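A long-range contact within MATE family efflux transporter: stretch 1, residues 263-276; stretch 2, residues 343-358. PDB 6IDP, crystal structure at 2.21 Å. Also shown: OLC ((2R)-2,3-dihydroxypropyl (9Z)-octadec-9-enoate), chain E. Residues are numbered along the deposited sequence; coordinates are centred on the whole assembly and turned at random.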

# COMPACT_ATOMS: atom_id res chain seq x y z
N THR A 263 -12.76 24.51 8.34
CA THR A 263 -11.38 24.07 8.54
C THR A 263 -11.25 22.98 9.61
O THR A 263 -10.37 22.12 9.52
N ALA A 264 -12.12 23.02 10.61
CA ALA A 264 -12.07 22.06 11.71
C ALA A 264 -12.53 20.68 11.26
O ALA A 264 -11.99 19.66 11.71
N ALA A 265 -13.53 20.65 10.39
CA ALA A 265 -14.01 19.40 9.83
C ALA A 265 -12.93 18.77 8.96
O ALA A 265 -12.74 17.55 8.97
N VAL A 266 -12.23 19.60 8.20
CA VAL A 266 -11.14 19.12 7.36
C VAL A 266 -10.03 18.52 8.22
O VAL A 266 -9.52 17.44 7.93
N ALA A 267 -9.68 19.21 9.30
CA ALA A 267 -8.64 18.75 10.22
C ALA A 267 -9.05 17.46 10.93
O ALA A 267 -8.22 16.58 11.15
N ALA A 268 -10.32 17.36 11.29
CA ALA A 268 -10.82 16.18 11.99
C ALA A 268 -10.79 14.96 11.09
O ALA A 268 -10.50 13.85 11.53
N TRP A 269 -11.09 15.17 9.81
CA TRP A 269 -11.09 14.08 8.84
C TRP A 269 -9.68 13.55 8.61
O TRP A 269 -9.48 12.35 8.43
N ALA A 270 -8.71 14.46 8.61
CA ALA A 270 -7.32 14.07 8.43
C ALA A 270 -6.87 13.16 9.57
O ALA A 270 -6.26 12.12 9.34
N LEU A 271 -7.20 13.55 10.80
CA LEU A 271 -6.89 12.72 11.96
C LEU A 271 -7.67 11.41 11.93
O LEU A 271 -7.14 10.35 12.28
N GLY A 272 -8.93 11.48 11.51
CA GLY A 272 -9.78 10.31 11.42
C GLY A 272 -9.28 9.29 10.40
O GLY A 272 -9.33 8.08 10.65
N SER A 273 -8.80 9.78 9.26
CA SER A 273 -8.25 8.92 8.22
C SER A 273 -6.95 8.28 8.67
O SER A 273 -6.68 7.12 8.37
N ARG A 274 -6.14 9.06 9.39
CA ARG A 274 -4.90 8.56 9.96
C ARG A 274 -5.18 7.41 10.92
O ARG A 274 -4.48 6.40 10.91
N PHE A 275 -6.22 7.57 11.74
CA PHE A 275 -6.61 6.51 12.66
C PHE A 275 -7.08 5.26 11.91
O PHE A 275 -6.74 4.15 12.30
N GLU A 276 -7.87 5.46 10.86
CA GLU A 276 -8.33 4.36 10.02
C GLU A 276 -7.16 3.54 9.49
O GLU A 276 -7.20 2.31 9.49
N THR A 343 -10.68 21.98 20.55
CA THR A 343 -11.95 21.37 20.96
C THR A 343 -12.91 21.15 19.79
O THR A 343 -13.56 20.10 19.71
N GLU A 344 -13.00 22.13 18.90
CA GLU A 344 -13.86 22.03 17.74
C GLU A 344 -13.47 20.82 16.88
O GLU A 344 -14.34 20.11 16.36
N VAL A 345 -12.17 20.59 16.74
CA VAL A 345 -11.69 19.46 15.97
C VAL A 345 -11.93 18.15 16.71
O VAL A 345 -12.38 17.17 16.12
N SER A 346 -11.65 18.14 18.01
CA SER A 346 -11.77 16.93 18.81
C SER A 346 -13.22 16.48 18.96
O SER A 346 -13.49 15.29 19.09
N GLN A 347 -14.15 17.43 18.94
CA GLN A 347 -15.57 17.10 19.03
C GLN A 347 -16.05 16.37 17.77
O GLN A 347 -16.82 15.41 17.85
N ILE A 348 -15.59 16.83 16.61
CA ILE A 348 -15.95 16.21 15.34
C ILE A 348 -15.23 14.87 15.18
O ILE A 348 -15.80 13.91 14.65
N LEU A 349 -13.99 14.82 15.63
CA LEU A 349 -13.21 13.58 15.60
C LEU A 349 -13.83 12.53 16.52
O LEU A 349 -13.85 11.34 16.19
N ASN A 350 -14.32 12.97 17.68
CA ASN A 350 -15.03 12.09 18.61
C ASN A 350 -16.19 11.37 17.92
O ASN A 350 -16.42 10.18 18.14
N LEU A 351 -16.90 12.11 17.07
CA LEU A 351 -18.01 11.54 16.31
C LEU A 351 -17.52 10.51 15.29
O LEU A 351 -18.14 9.47 15.10
N HIS A 352 -16.41 10.82 14.63
CA HIS A 352 -15.85 9.93 13.63
C HIS A 352 -15.48 8.58 14.25
O HIS A 352 -15.73 7.53 13.67
N LEU A 353 -14.92 8.63 15.45
CA LEU A 353 -14.39 7.45 16.11
C LEU A 353 -15.46 6.48 16.63
O LEU A 353 -15.14 5.35 16.98
N VAL A 354 -16.71 6.93 16.70
CA VAL A 354 -17.79 6.07 17.17
C VAL A 354 -18.67 5.58 16.02
O VAL A 354 -19.51 4.71 16.21
N ILE A 355 -18.48 6.16 14.84
CA ILE A 355 -19.31 5.81 13.69
C ILE A 355 -18.57 4.94 12.68
O ILE A 355 -19.06 3.88 12.30
N VAL A 356 -17.40 5.39 12.25
CA VAL A 356 -16.67 4.74 11.15
C VAL A 356 -15.94 3.42 11.49
O VAL A 356 -16.01 2.48 10.70
N PRO A 357 -15.25 3.34 12.65
CA PRO A 357 -14.44 2.13 12.91
C PRO A 357 -15.17 0.79 12.82
O PRO A 357 -14.55 -0.21 12.48
N ILE A 358 -16.47 0.78 13.13
CA ILE A 358 -17.23 -0.47 13.10
C ILE A 358 -17.39 -0.98 11.67
O ILE A 358 -17.74 -2.14 11.45

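Two helices of one chain cross at 51° in a largely apolar contact, where small residues on the first let the second come close and one buried histidine supplies the main polar feature. Their axes approach to 8.3 Å, and the contact buries 702 Å² in all. The rule is plainest at Ala 264 and Ala 268, both pointing toward the partner, where the backbones come close: the CA of Ala 268 lies 5.1 Å from the CA of Leu 349. Val 345, chi1 t, is a knob in the hole formed by Ala 264, Ala 267, Ala 268 and Leu 271, with its CG1 3.9 Å from Ala 268 CB and its CG2 4.0 Å from Ala 264 CB. One turn on, Ile 348 (m, t) sets CG2 3.7 Å from Ala 268 CB, while its CD1 reaches Ala 265 CB at 4.2 Å. Leu 349 (t, p) puts CD2 4.0 Å from Leu 271 CB and CD1 3.7 Å from Gly 272 N.

Gly 272 makes room for His 352: an ideal CB there would lie 2.9 Å from His 352 NE2, a clash. Instead, Gly 272 CA packs over the imidazole face, 3.8 Å from its centroid. With chi1 t, His 352 also brings NE2 to 3.3 Å from Gly 272 O and directs its edge toward the face of Trp 269 in an offset edge-to-face pair. Its ND1 is buried without a polar partner. Glu 276, chi1 m, turns its end inward, setting OE2 3.4 Å from both His 352 CE1 and Val 356 CG1.

Phe 275 (t) also points toward the second stretch and receives Leu 353 CD2 over one ring face, 4.0 Å from the centroid. The lipid OLC lies outside this packing, its C4 3.9 Å from Val 354 CG1.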

# COMPACT_ATOMS: atom_id res chain seq x y z
CB THR A 263 -10.48 25.26 8.93
OG1 THR A 263 -9.23 24.77 9.43
CG2 THR A 263 -11.14 26.11 9.99
CB ALA A 264 -12.90 22.54 12.88
CB ALA A 265 -15.29 19.62 9.03
CB VAL A 266 -10.55 20.25 6.48
CG1 VAL A 266 -9.34 19.75 5.71
CG2 VAL A 266 -11.61 20.77 5.52
CB ALA A 267 -8.32 19.83 11.24
CB ALA A 268 -12.23 16.43 12.51
CB TRP A 269 -11.72 14.53 7.52
CG TRP A 269 -11.78 13.44 6.50
CD1 TRP A 269 -10.87 13.20 5.50
CD2 TRP A 269 -12.80 12.44 6.37
NE1 TRP A 269 -11.27 12.12 4.76
CE2 TRP A 269 -12.44 11.63 5.27
CE3 TRP A 269 -13.97 12.16 7.07
CZ2 TRP A 269 -13.23 10.55 4.86
CZ3 TRP A 269 -14.74 11.09 6.66
CH2 TRP A 269 -14.37 10.30 5.56
CB ALA A 270 -6.42 15.30 8.34
CB LEU A 271 -7.17 13.49 13.26
CG LEU A 271 -6.23 14.67 13.53
CD1 LEU A 271 -6.75 15.52 14.69
CD2 LEU A 271 -4.82 14.19 13.81
CB SER A 273 -8.02 9.72 6.93
OG SER A 273 -9.23 10.27 6.44
CB ARG A 274 -4.16 9.69 10.69
CG ARG A 274 -2.88 9.24 11.38
CD ARG A 274 -2.28 10.38 12.19
NE ARG A 274 -2.07 11.57 11.38
CZ ARG A 274 -0.95 11.83 10.72
NH1 ARG A 274 0.07 10.99 10.77
NH2 ARG A 274 -0.84 12.95 10.00
CB PHE A 275 -7.72 6.99 13.61
CG PHE A 275 -8.17 5.93 14.59
CD1 PHE A 275 -9.24 5.11 14.29
CD2 PHE A 275 -7.51 5.76 15.79
CE1 PHE A 275 -9.65 4.13 15.18
CE2 PHE A 275 -7.91 4.78 16.68
CZ PHE A 275 -8.98 3.97 16.38
CB GLU A 276 -9.15 4.87 8.82
CG GLU A 276 -10.60 5.20 9.12
CD GLU A 276 -11.38 5.48 7.85
OE1 GLU A 276 -11.19 4.76 6.85
OE2 GLU A 276 -12.19 6.44 7.84
CB THR A 343 -12.65 22.24 22.02
OG1 THR A 343 -11.73 22.52 23.08
CG2 THR A 343 -13.87 21.53 22.58
CB GLU A 344 -13.80 23.31 16.91
CG GLU A 344 -14.82 23.38 15.78
CD GLU A 344 -14.69 24.64 14.95
OE1 GLU A 344 -13.82 25.48 15.26
OE2 GLU A 344 -15.45 24.79 13.97
CB VAL A 345 -10.19 19.59 15.64
CG1 VAL A 345 -9.74 18.43 14.77
CG2 VAL A 345 -9.91 20.92 14.95
CB SER A 346 -11.13 17.12 20.19
OG SER A 346 -11.85 18.06 20.96
CB GLN A 347 -16.41 18.35 19.26
CG GLN A 347 -16.39 18.87 20.69
CD GLN A 347 -17.37 20.01 20.90
OE1 GLN A 347 -18.13 20.36 20.00
NE2 GLN A 347 -17.35 20.60 22.09
CB ILE A 348 -15.63 17.14 14.15
CG1 ILE A 348 -16.40 18.45 14.28
CG2 ILE A 348 -15.96 16.45 12.83
CD1 ILE A 348 -16.13 19.44 13.16
CB LEU A 349 -11.76 13.85 15.99
CG LEU A 349 -10.82 12.65 16.08
CD1 LEU A 349 -10.75 11.89 14.75
CD2 LEU A 349 -9.43 13.09 16.52
CB ASN A 350 -15.54 12.90 19.81
CG ASN A 350 -15.95 12.03 20.99
OD1 ASN A 350 -16.18 10.83 20.85
ND2 ASN A 350 -16.04 12.65 22.16
CB LEU A 351 -18.79 12.64 15.61
CG LEU A 351 -20.10 12.19 14.96
CD1 LEU A 351 -21.04 11.62 16.01
CD2 LEU A 351 -20.76 13.34 14.22
CB HIS A 352 -14.61 10.56 12.98
CG HIS A 352 -13.86 9.63 12.07
ND1 HIS A 352 -14.07 9.60 10.71
CD2 HIS A 352 -12.91 8.70 12.34
CE1 HIS A 352 -13.27 8.69 10.17
NE2 HIS A 352 -12.56 8.13 11.14
CB LEU A 353 -13.48 7.86 17.27
CG LEU A 353 -12.19 8.58 16.87
CD1 LEU A 353 -11.34 8.88 18.09
CD2 LEU A 353 -11.41 7.75 15.86
CB VAL A 354 -18.70 6.79 18.21
CG1 VAL A 354 -17.90 7.21 19.42
CG2 VAL A 354 -19.41 7.98 17.58
CB ILE A 355 -19.83 7.08 12.98
CG1 ILE A 355 -20.78 7.85 13.89
CG2 ILE A 355 -20.53 6.71 11.68
CD1 ILE A 355 -21.36 9.10 13.26
CB VAL A 356 -15.65 5.72 10.53
CG1 VAL A 356 -14.92 5.08 9.37
CG2 VAL A 356 -16.36 6.99 10.08
CB PRO A 357 -13.94 2.36 14.34
CG PRO A 357 -13.86 3.83 14.47
CD PRO A 357 -15.05 4.34 13.71
CB ILE A 358 -18.62 -0.28 13.76
CG1 ILE A 358 -19.32 -1.63 13.98
CG2 ILE A 358 -19.48 0.65 12.93
CD1 ILE A 358 -18.51 -2.61 14.81
C8 OLC E . -19.43 10.80 24.61
C7 OLC E . -19.65 9.30 24.54
C6 OLC E . -20.68 8.96 23.49
C5 OLC E . -20.81 7.46 23.39
C4 OLC E . -20.83 7.02 21.94
C3 OLC E . -22.06 7.58 21.24
C2 OLC E . -22.28 6.83 19.95
C1 OLC E . -23.66 7.14 19.41